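Local coordinates for extracellular protein containing a SCP domain (Bacillus anthracis, PDB 4IFA) that is of unknown function but combines a CAP-associated N-terminal region with an SCP (CAP-superfamily) domain and is regarded as a vaccine candidate, at residues A[165-170]-A[181-186]; A[287-292]-A[333-338]. One frame throughout, in Å; residues are numbered along the deposited sequence.

Overall arrangement
Interaction 1 comes first along the chain and joins the two strands of a hairpin, 164-171 and 176-183, within the seven-stranded antiparallel sheet of the CAP-associated N-terminal region. Interaction 2 lies in the Cysteine-rich secretory protein family region and pairs strand 286-293 with strand 331-338, partners brought together across two intervening helices and strand 322-328. The two contacts share no sheet. Their centres are 28 Å apart, on opposite sides of the chain's centre, and their nearest atoms stay about 12 Å from each other. Helix 298-306 touches side chains of both: Y169 and R181 of interaction 1, N290 and Q334 of interaction 2. It therefore lies where the two regions pack together.

Interaction 1: residues A[165-170]-A[181-186]; sequences WAQLYF and RYMDDE
The guanidinium group of R181 is gripped from several directions. Its NH2 donates to Y169 OH at 3.0 Å in a nearly straight bond (169°), with the hydroxyl at the edge of the guanidinium and in its plane. NE makes a weak, bent bond to Q167 OE1, and NH1 forms a salt bridge with D297, beyond the hairpin. R181 and Q167 lie side by side and point the same way from one face of the sheet. Both have CG anti to the backbone N, but the glutamine stays extended while the arginine bends at chi3, carrying its guanidinium past the amide to the tyrosine hydroxyl. The methyl end of the selenomethionine M183 packs beside this pair, its CE 3.9 Å from Q167 CB. On the other face, A166 CB meets the ring of Y182 at CD1, 3.8 Å away.

Backbone bonds hold the register, with hydrogen-bonded pairs W165-M183 and Q167-R181 either side of the non-hydrogen-bonded pair A166-Y182. Q167 N reaches R181 O at 2.8 Å, with an N-H...O angle of 179°. The indole of W165 turns its CD1-NE1 edge toward the end of strand 176-183, CD1 3.5 Å from M183 O, and its NE1 donates to D185 OD1 at 2.9 Å. That bond is bent (138°) and uses the anti side of the carboxylate, with the acceptor at the ring edge but tilted somewhat from its plane. Because D185 lies in the first turn of helix 185-191, this bond ties strand 164-171 to the start of the helix; D184, at the N-cap, bonds through OD1 to T187 OG1. The whole is an antiparallel beta hairpin within the larger sheet, running directly into an N-capped helix, with a buried arginine network facing helix 298-306.

Interaction 2: residues A[287-292]-A[333-338]; sequences AGENIA and TQNFIR
N290 ND2 donates to Q334 OE1 at 2.9 Å, nearly in line with the glutamine C=O (173°). The two side chains run side by side with amide planes 30° apart, and H311 O takes a second bond from the same ND2. Next to them the F336 ring turns an edge to this nitrogen (CE2 to ND2 3.8 Å), while G288, with no side chain, offers its carbonyl O at the ring edge, in plane. This face is closely filled. Between the strands, backbone bonds join G288-F336 and N290-Q334; the shortest, Q334 N to N290 O, is 2.8 Å.

On the opposite face, T333 CG2 touches E289 OE2 at 3.6 Å, and the T333 hydroxyl is hydrogen-bonded to S254. E289 is extended; its OE1 is hydrogen-bonded to H265 and OE2 forms a salt bridge with R276. Packing is looser only toward the partly exposed A287, whose CB stays 4.5 Å from I337 CG2. As in the alpha-beta-alpha sandwich of the CAP superfamily, helices 244-260 and 273-279 cover this face and helices 298-306 and 309-315 the other, with strand 286-293 at the sheet edge and 331-338 pairing on its other side with 322-328.

Interaction 1: residues A[165-170]-A[181-186]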
ATOM      1  N   TRP A 165       2.549   7.320  14.975  1.00 26.69           N
ATOM      2  CA  TRP A 165       3.428   6.230  14.598  1.00 24.52           C
ATOM      3  C   TRP A 165       3.811   6.295  13.142  1.00 22.74           C
ATOM      4  O   TRP A 165       3.091   6.858  12.315  1.00 22.72           O
ATOM      5  CB  TRP A 165       2.673   4.913  14.801  1.00 25.17           C
ATOM      6  CG  TRP A 165       2.082   4.814  16.166  1.00 27.91           C
ATOM      7  CD1 TRP A 165       0.834   5.188  16.552  1.00 29.30           C
ATOM      8  CD2 TRP A 165       2.760   4.390  17.355  1.00 30.48           C
ATOM      9  NE1 TRP A 165       0.674   4.984  17.911  1.00 32.05           N
ATOM     10  CE2 TRP A 165       1.849   4.498  18.422  1.00 32.04           C
ATOM     11  CE3 TRP A 165       4.048   3.911  17.614  1.00 29.36           C
ATOM     12  CZ2 TRP A 165       2.181   4.137  19.720  1.00 34.62           C
ATOM     13  CZ3 TRP A 165       4.374   3.559  18.918  1.00 33.45           C
ATOM     14  CH2 TRP A 165       3.451   3.668  19.939  1.00 32.73           C
ATOM     15  N   ALA A 166       4.935   5.675  12.803  1.00 23.00           N
ATOM     16  CA  ALA A 166       5.373   5.521  11.413  1.00 22.20           C
ATOM     17  C   ALA A 166       5.683   4.058  11.197  1.00 22.74           C
ATOM     18  O   ALA A 166       6.509   3.495  11.891  1.00 22.63           O
ATOM     19  CB  ALA A 166       6.619   6.350  11.086  1.00 23.61           C
ATOM     20  N   GLN A 167       5.001   3.439  10.252  1.00 21.39           N
ATOM     21  CA  GLN A 167       5.279   2.065   9.832  1.00 21.54           C
ATOM     22  C   GLN A 167       6.225   2.195   8.639  1.00 20.66           C
ATOM     23  O   GLN A 167       5.892   2.822   7.630  1.00 20.44           O
ATOM     24  CB  GLN A 167       3.992   1.362   9.415  1.00 21.51           C
ATOM     25  CG  GLN A 167       4.067  -0.122   9.062  1.00 25.92           C
ATOM     26  CD  GLN A 167       2.664  -0.705   8.760  1.00 27.46           C
ATOM     27  OE1 GLN A 167       1.728   0.015   8.399  1.00 28.95           O
ATOM     28  NE2 GLN A 167       2.549  -2.017   8.857  1.00 32.51           N
ATOM     29  N   LEU A 168       7.385   1.567   8.749  1.00 18.78           N
ATOM     30  CA  LEU A 168       8.472   1.723   7.769  1.00 19.23           C
ATOM     31  C   LEU A 168       8.525   0.485   6.902  1.00 19.48           C
ATOM     32  O   LEU A 168       8.999  -0.559   7.335  1.00 20.96           O
ATOM     33  CB  LEU A 168       9.805   1.969   8.485  1.00 20.01           C
ATOM     34  CG  LEU A 168       9.834   3.112   9.514  1.00 20.18           C
ATOM     35  CD1 LEU A 168      11.212   3.150  10.208  1.00 22.85           C
ATOM     36  CD2 LEU A 168       9.530   4.437   8.865  1.00 22.75           C
ATOM     37  N   TYR A 169       8.051   0.608   5.662  1.00 17.92           N
ATOM     38  CA  TYR A 169       7.989  -0.533   4.766  1.00 18.54           C
ATOM     39  C   TYR A 169       9.307  -0.694   4.017  1.00 17.17           C
ATOM     40  O   TYR A 169       9.760   0.213   3.309  1.00 18.51           O
ATOM     41  CB  TYR A 169       6.844  -0.385   3.771  1.00 16.87           C
ATOM     42  CG  TYR A 169       5.452  -0.678   4.292  1.00 19.77           C
ATOM     43  CD1 TYR A 169       5.076  -1.976   4.619  1.00 24.69           C
ATOM     44  CD2 TYR A 169       4.472   0.316   4.376  1.00 27.14           C
ATOM     45  CE1 TYR A 169       3.811  -2.288   5.034  1.00 26.84           C
ATOM     46  CE2 TYR A 169       3.184  -0.001   4.773  1.00 29.31           C
ATOM     47  CZ  TYR A 169       2.866  -1.286   5.102  1.00 25.24           C
ATOM     48  OH  TYR A 169       1.571  -1.659   5.439  1.00 23.72           O
ATOM     49  N   PHE A 170       9.907  -1.875   4.165  1.00 17.73           N
ATOM     50  CA  PHE A 170      11.160  -2.227   3.488  1.00 18.67           C
ATOM     51  C   PHE A 170      10.947  -3.308   2.424  1.00 19.30           C
ATOM     52  O   PHE A 170      10.057  -4.144   2.542  1.00 19.99           O
ATOM     53  CB  PHE A 170      12.170  -2.769   4.492  1.00 19.76           C
ATOM     54  CG  PHE A 170      12.771  -1.727   5.355  1.00 20.71           C
ATOM     55  CD1 PHE A 170      13.920  -1.061   4.957  1.00 20.15           C
ATOM     56  CD2 PHE A 170      12.167  -1.351   6.542  1.00 19.10           C
ATOM     57  CE1 PHE A 170      14.466  -0.025   5.750  1.00 21.06           C
ATOM     58  CE2 PHE A 170      12.700  -0.344   7.318  1.00 19.97           C
ATOM     59  CZ  PHE A 170      13.833   0.320   6.919  1.00 20.52           C
ATOM     60  N   ARG A 181       4.119   4.590   6.234  1.00 18.44           N
ATOM     61  CA  ARG A 181       2.719   4.782   6.607  1.00 18.37           C
ATOM     62  C   ARG A 181       2.646   5.433   7.969  1.00 18.75           C
ATOM     63  O   ARG A 181       2.894   4.795   8.966  1.00 19.54           O
ATOM     64  CB  ARG A 181       1.922   3.458   6.583  1.00 18.51           C
ATOM     65  CG  ARG A 181       0.437   3.659   6.775  1.00 19.84           C
ATOM     66  CD  ARG A 181      -0.234   2.391   7.259  1.00 20.99           C
ATOM     67  NE  ARG A 181      -0.180   1.239   6.355  1.00 20.70           N
ATOM     68  CZ  ARG A 181      -1.105   0.876   5.467  1.00 21.30           C
ATOM     69  NH1 ARG A 181      -2.159   1.606   5.233  1.00 19.94           N
ATOM     70  NH2 ARG A 181      -0.940  -0.244   4.769  1.00 21.84           N
ATOM     71  N   TYR A 182       2.245   6.710   8.019  1.00 18.98           N
ATOM     72  CA  TYR A 182       2.058   7.408   9.257  1.00 20.39           C
ATOM     73  C   TYR A 182       0.634   7.136   9.738  1.00 20.27           C
ATOM     74  O   TYR A 182      -0.282   7.110   8.919  1.00 20.74           O
ATOM     75  CB  TYR A 182       2.184   8.911   9.059  1.00 21.96           C
ATOM     76  CG  TYR A 182       3.572   9.336   8.600  1.00 21.08           C
ATOM     77  CD1 TYR A 182       4.658   9.217   9.438  1.00 20.70           C
ATOM     78  CD2 TYR A 182       3.779   9.908   7.347  1.00 21.31           C
ATOM     79  CE1 TYR A 182       5.942   9.612   9.032  1.00 19.45           C
ATOM     80  CE2 TYR A 182       5.020  10.327   6.949  1.00 21.40           C
ATOM     81  CZ  TYR A 182       6.102  10.205   7.788  1.00 20.89           C
ATOM     82  OH  TYR A 182       7.349  10.624   7.363  1.00 22.94           O
HETATM   83  N   MSE A 183       0.491   6.900  11.035  1.00 21.63           N
HETATM   84  CA  MSE A 183      -0.828   6.650  11.629  1.00 23.09           C
HETATM   85  C   MSE A 183      -0.954   7.241  12.997  1.00 25.01           C
HETATM   86  O   MSE A 183      -0.014   7.168  13.776  1.00 25.55           O
HETATM   87  CB  MSE A 183      -1.025   5.141  11.795  1.00 23.85           C
HETATM   88  CG  MSE A 183      -1.056   4.344  10.511  1.00 26.11           C
HETATM   89 SE   MSE A 183      -1.208   2.375  10.850  1.00 25.19          SE
HETATM   90  CE  MSE A 183       0.645   2.098  11.253  1.00 28.19           C
ATOM     91  N   ASP A 184      -2.109   7.828  13.308  1.00 27.14           N
ATOM     92  CA  ASP A 184      -2.401   8.234  14.682  1.00 29.32           C
ATOM     93  C   ASP A 184      -2.768   6.947  15.476  1.00 30.82           C
ATOM     94  O   ASP A 184      -2.850   5.842  14.906  1.00 30.53           O
ATOM     95  CB  ASP A 184      -3.476   9.362  14.753  1.00 30.82           C
ATOM     96  CG  ASP A 184      -4.849   8.951  14.236  1.00 29.56           C
ATOM     97  OD1 ASP A 184      -5.087   7.779  13.865  1.00 32.51           O
ATOM     98  OD2 ASP A 184      -5.727   9.846  14.204  1.00 34.26           O
ATOM     99  N   ASP A 185      -2.943   7.070  16.795  1.00 33.78           N
ATOM    100  CA  ASP A 185      -3.236   5.891  17.622  1.00 36.30           C
ATOM    101  C   ASP A 185      -4.477   5.115  17.146  1.00 37.14           C
ATOM    102  O   ASP A 185      -4.461   3.881  17.031  1.00 37.81           O
ATOM    103  CB  ASP A 185      -3.509   6.296  19.074  1.00 37.78           C
ATOM    104  CG  ASP A 185      -2.276   6.829  19.827  1.00 38.99           C
ATOM    105  OD1 ASP A 185      -1.135   6.811  19.327  1.00 38.00           O
ATOM    106  OD2 ASP A 185      -2.475   7.259  20.984  1.00 44.12           O
ATOM    107  N   GLU A 186      -5.547   5.855  16.870  1.00 39.13           N
ATOM    108  CA  GLU A 186      -6.833   5.266  16.462  1.00 41.20           C
ATOM    109  C   GLU A 186      -6.667   4.466  15.166  1.00 38.61           C
ATOM    110  O   GLU A 186      -7.140   3.334  15.034  1.00 38.58           O
ATOM    111  CB  GLU A 186      -7.902   6.363  16.304  1.00 43.37           C
ATOM    112  CG  GLU A 186      -8.096   7.362  17.497  1.00 51.33           C
ATOM    113  CD  GLU A 186      -8.806   6.812  18.732  1.00 59.66           C
ATOM    114  OE1 GLU A 186      -9.982   6.387  18.628  1.00 63.94           O
ATOM    115  OE2 GLU A 186      -8.209   6.890  19.838  1.00 63.86           O
TER

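Interaction 2: residues A[287-292]-A[333-338]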
ATOM      1  N   ALA A 287       0.764 -14.389 -19.449  1.00 25.05           N
ATOM      2  CA  ALA A 287       0.012 -13.962 -18.276  1.00 23.77           C
ATOM      3  C   ALA A 287       0.686 -14.446 -16.999  1.00 23.71           C
ATOM      4  O   ALA A 287       1.415 -15.450 -16.994  1.00 27.00           O
ATOM      5  CB  ALA A 287      -1.412 -14.457 -18.310  1.00 24.73           C
ATOM      6  N   GLY A 288       0.440 -13.710 -15.935  1.00 22.11           N
ATOM      7  CA  GLY A 288       0.911 -14.074 -14.590  1.00 21.09           C
ATOM      8  C   GLY A 288      -0.066 -13.572 -13.550  1.00 21.31           C
ATOM      9  O   GLY A 288      -0.853 -12.683 -13.816  1.00 20.69           O
ATOM     10  N   GLU A 289      -0.015 -14.160 -12.357  1.00 20.37           N
ATOM     11  CA  GLU A 289      -0.940 -13.785 -11.289  1.00 19.21           C
ATOM     12  C   GLU A 289      -0.291 -13.744  -9.923  1.00 19.27           C
ATOM     13  O   GLU A 289       0.457 -14.643  -9.585  1.00 20.16           O
ATOM     14  CB  GLU A 289      -2.080 -14.795 -11.220  1.00 21.29           C
ATOM     15  CG  GLU A 289      -3.046 -14.659 -10.036  1.00 20.07           C
ATOM     16  CD  GLU A 289      -4.233 -15.585 -10.213  1.00 23.33           C
ATOM     17  OE1 GLU A 289      -4.125 -16.783  -9.843  1.00 24.04           O
ATOM     18  OE2 GLU A 289      -5.242 -15.106 -10.751  1.00 21.77           O
ATOM     19  N   ASN A 290      -0.642 -12.709  -9.145  1.00 18.17           N
ATOM     20  CA  ASN A 290      -0.329 -12.676  -7.729  1.00 18.52           C
ATOM     21  C   ASN A 290      -1.661 -12.608  -6.974  1.00 18.55           C
ATOM     22  O   ASN A 290      -2.514 -11.807  -7.310  1.00 18.02           O
ATOM     23  CB  ASN A 290       0.514 -11.454  -7.316  1.00 18.48           C
ATOM     24  CG  ASN A 290       1.931 -11.532  -7.778  1.00 18.01           C
ATOM     25  OD1 ASN A 290       2.464 -12.616  -8.016  1.00 19.01           O
ATOM     26  ND2 ASN A 290       2.605 -10.366  -7.852  1.00 18.22           N
ATOM     27  N   ILE A 291      -1.780 -13.410  -5.925  1.00 18.22           N
ATOM     28  CA  ILE A 291      -2.947 -13.431  -5.050  1.00 18.00           C
ATOM     29  C   ILE A 291      -2.529 -13.193  -3.599  1.00 17.57           C
ATOM     30  O   ILE A 291      -1.421 -13.528  -3.179  1.00 18.87           O
ATOM     31  CB  ILE A 291      -3.808 -14.746  -5.181  1.00 18.19           C
ATOM     32  CG1 ILE A 291      -2.932 -15.984  -5.095  1.00 20.57           C
ATOM     33  CG2 ILE A 291      -4.616 -14.708  -6.493  1.00 20.70           C
ATOM     34  CD1 ILE A 291      -3.755 -17.315  -5.082  1.00 23.03           C
ATOM     35  N   ALA A 292      -3.428 -12.540  -2.851  1.00 18.46           N
ATOM     36  CA  ALA A 292      -3.238 -12.263  -1.431  1.00 18.51           C
ATOM     37  C   ALA A 292      -4.573 -12.238  -0.734  1.00 19.87           C
ATOM     38  O   ALA A 292      -5.591 -11.899  -1.326  1.00 19.28           O
ATOM     39  CB  ALA A 292      -2.588 -10.888  -1.249  1.00 19.77           C
ATOM     40  N   THR A 333      -6.126  -9.631  -6.124  1.00 18.00           N
ATOM     41  CA  THR A 333      -5.552 -10.341  -7.250  1.00 18.23           C
ATOM     42  C   THR A 333      -4.988  -9.394  -8.294  1.00 17.47           C
ATOM     43  O   THR A 333      -5.680  -8.497  -8.756  1.00 19.09           O
ATOM     44  CB  THR A 333      -6.638 -11.214  -7.945  1.00 18.40           C
ATOM     45  OG1 THR A 333      -7.148 -12.189  -7.024  1.00 19.29           O
ATOM     46  CG2 THR A 333      -6.121 -11.958  -9.164  1.00 19.48           C
ATOM     47  N   GLN A 334      -3.731  -9.628  -8.660  1.00 17.16           N
ATOM     48  CA  GLN A 334      -3.109  -8.984  -9.818  1.00 17.70           C
ATOM     49  C   GLN A 334      -3.087  -9.987 -10.947  1.00 17.56           C
ATOM     50  O   GLN A 334      -2.589 -11.113 -10.764  1.00 18.44           O
ATOM     51  CB  GLN A 334      -1.656  -8.599  -9.537  1.00 18.74           C
ATOM     52  CG  GLN A 334      -1.449  -7.451  -8.583  1.00 18.07           C
ATOM     53  CD  GLN A 334       0.021  -7.187  -8.294  1.00 17.99           C
ATOM     54  OE1 GLN A 334       0.801  -8.113  -8.057  1.00 18.10           O
ATOM     55  NE2 GLN A 334       0.427  -5.904  -8.333  1.00 17.99           N
ATOM     56  N   ASN A 335      -3.545  -9.566 -12.129  1.00 18.30           N
ATOM     57  CA  ASN A 335      -3.380 -10.346 -13.350  1.00 17.90           C
ATOM     58  C   ASN A 335      -2.558  -9.492 -14.321  1.00 18.45           C
ATOM     59  O   ASN A 335      -2.963  -8.414 -14.767  1.00 19.37           O
ATOM     60  CB  ASN A 335      -4.701 -10.826 -13.957  1.00 19.12           C
ATOM     61  CG  ASN A 335      -5.330 -11.986 -13.202  1.00 20.23           C
ATOM     62  OD1 ASN A 335      -4.746 -12.569 -12.233  1.00 22.30           O
ATOM     63  ND2 ASN A 335      -6.535 -12.334 -13.619  1.00 19.29           N
ATOM     64  N   PHE A 336      -1.363  -9.990 -14.631  1.00 18.88           N
ATOM     65  CA  PHE A 336      -0.415  -9.343 -15.519  1.00 19.35           C
ATOM     66  C   PHE A 336      -0.569  -9.973 -16.893  1.00 19.66           C
ATOM     67  O   PHE A 336      -0.755 -11.189 -17.011  1.00 20.48           O
ATOM     68  CB  PHE A 336       1.038  -9.615 -15.052  1.00 18.95           C
ATOM     69  CG  PHE A 336       1.398  -9.074 -13.698  1.00 18.24           C
ATOM     70  CD1 PHE A 336       2.026  -7.846 -13.598  1.00 19.72           C
ATOM     71  CD2 PHE A 336       1.141  -9.798 -12.545  1.00 18.35           C
ATOM     72  CE1 PHE A 336       2.378  -7.337 -12.368  1.00 20.53           C
ATOM     73  CE2 PHE A 336       1.461  -9.286 -11.301  1.00 18.76           C
ATOM     74  CZ  PHE A 336       2.089  -8.052 -11.227  1.00 19.91           C
ATOM     75  N   ILE A 337      -0.469  -9.160 -17.943  1.00 20.60           N
ATOM     76  CA  ILE A 337      -0.511  -9.666 -19.314  1.00 22.37           C
ATOM     77  C   ILE A 337       0.519  -9.000 -20.200  1.00 23.07           C
ATOM     78  O   ILE A 337       1.079  -7.945 -19.888  1.00 21.97           O
ATOM     79  CB  ILE A 337      -1.893  -9.507 -19.994  1.00 24.72           C
ATOM     80  CG1 ILE A 337      -2.320  -8.029 -20.032  1.00 25.56           C
ATOM     81  CG2 ILE A 337      -2.976 -10.342 -19.221  1.00 25.15           C
ATOM     82  CD1 ILE A 337      -3.545  -7.795 -20.944  1.00 31.36           C
ATOM     83  N   ARG A 338       0.825  -9.705 -21.281  1.00 22.65           N
ATOM     84  CA  ARG A 338       1.624  -9.191 -22.368  1.00 24.06           C
ATOM     85  C   ARG A 338       0.744  -9.209 -23.597  1.00 26.76           C
ATOM     86  O   ARG A 338       0.169 -10.251 -23.944  1.00 27.95           O
ATOM     87  CB  ARG A 338       2.873 -10.042 -22.673  1.00 25.23           C
ATOM     88  CG  ARG A 338       3.671  -9.504 -23.857  1.00 25.56           C
ATOM     89  CD  ARG A 338       4.881 -10.370 -24.140  1.00 27.18           C
ATOM     90  NE  ARG A 338       5.646  -9.906 -25.286  1.00 29.59           N
ATOM     91  CZ  ARG A 338       6.631  -9.016 -25.258  1.00 28.69           C
ATOM     92  NH1 ARG A 338       6.976  -8.424 -24.113  1.00 28.31           N
ATOM     93  NH2 ARG A 338       7.255  -8.702 -26.384  1.00 33.61           N
TER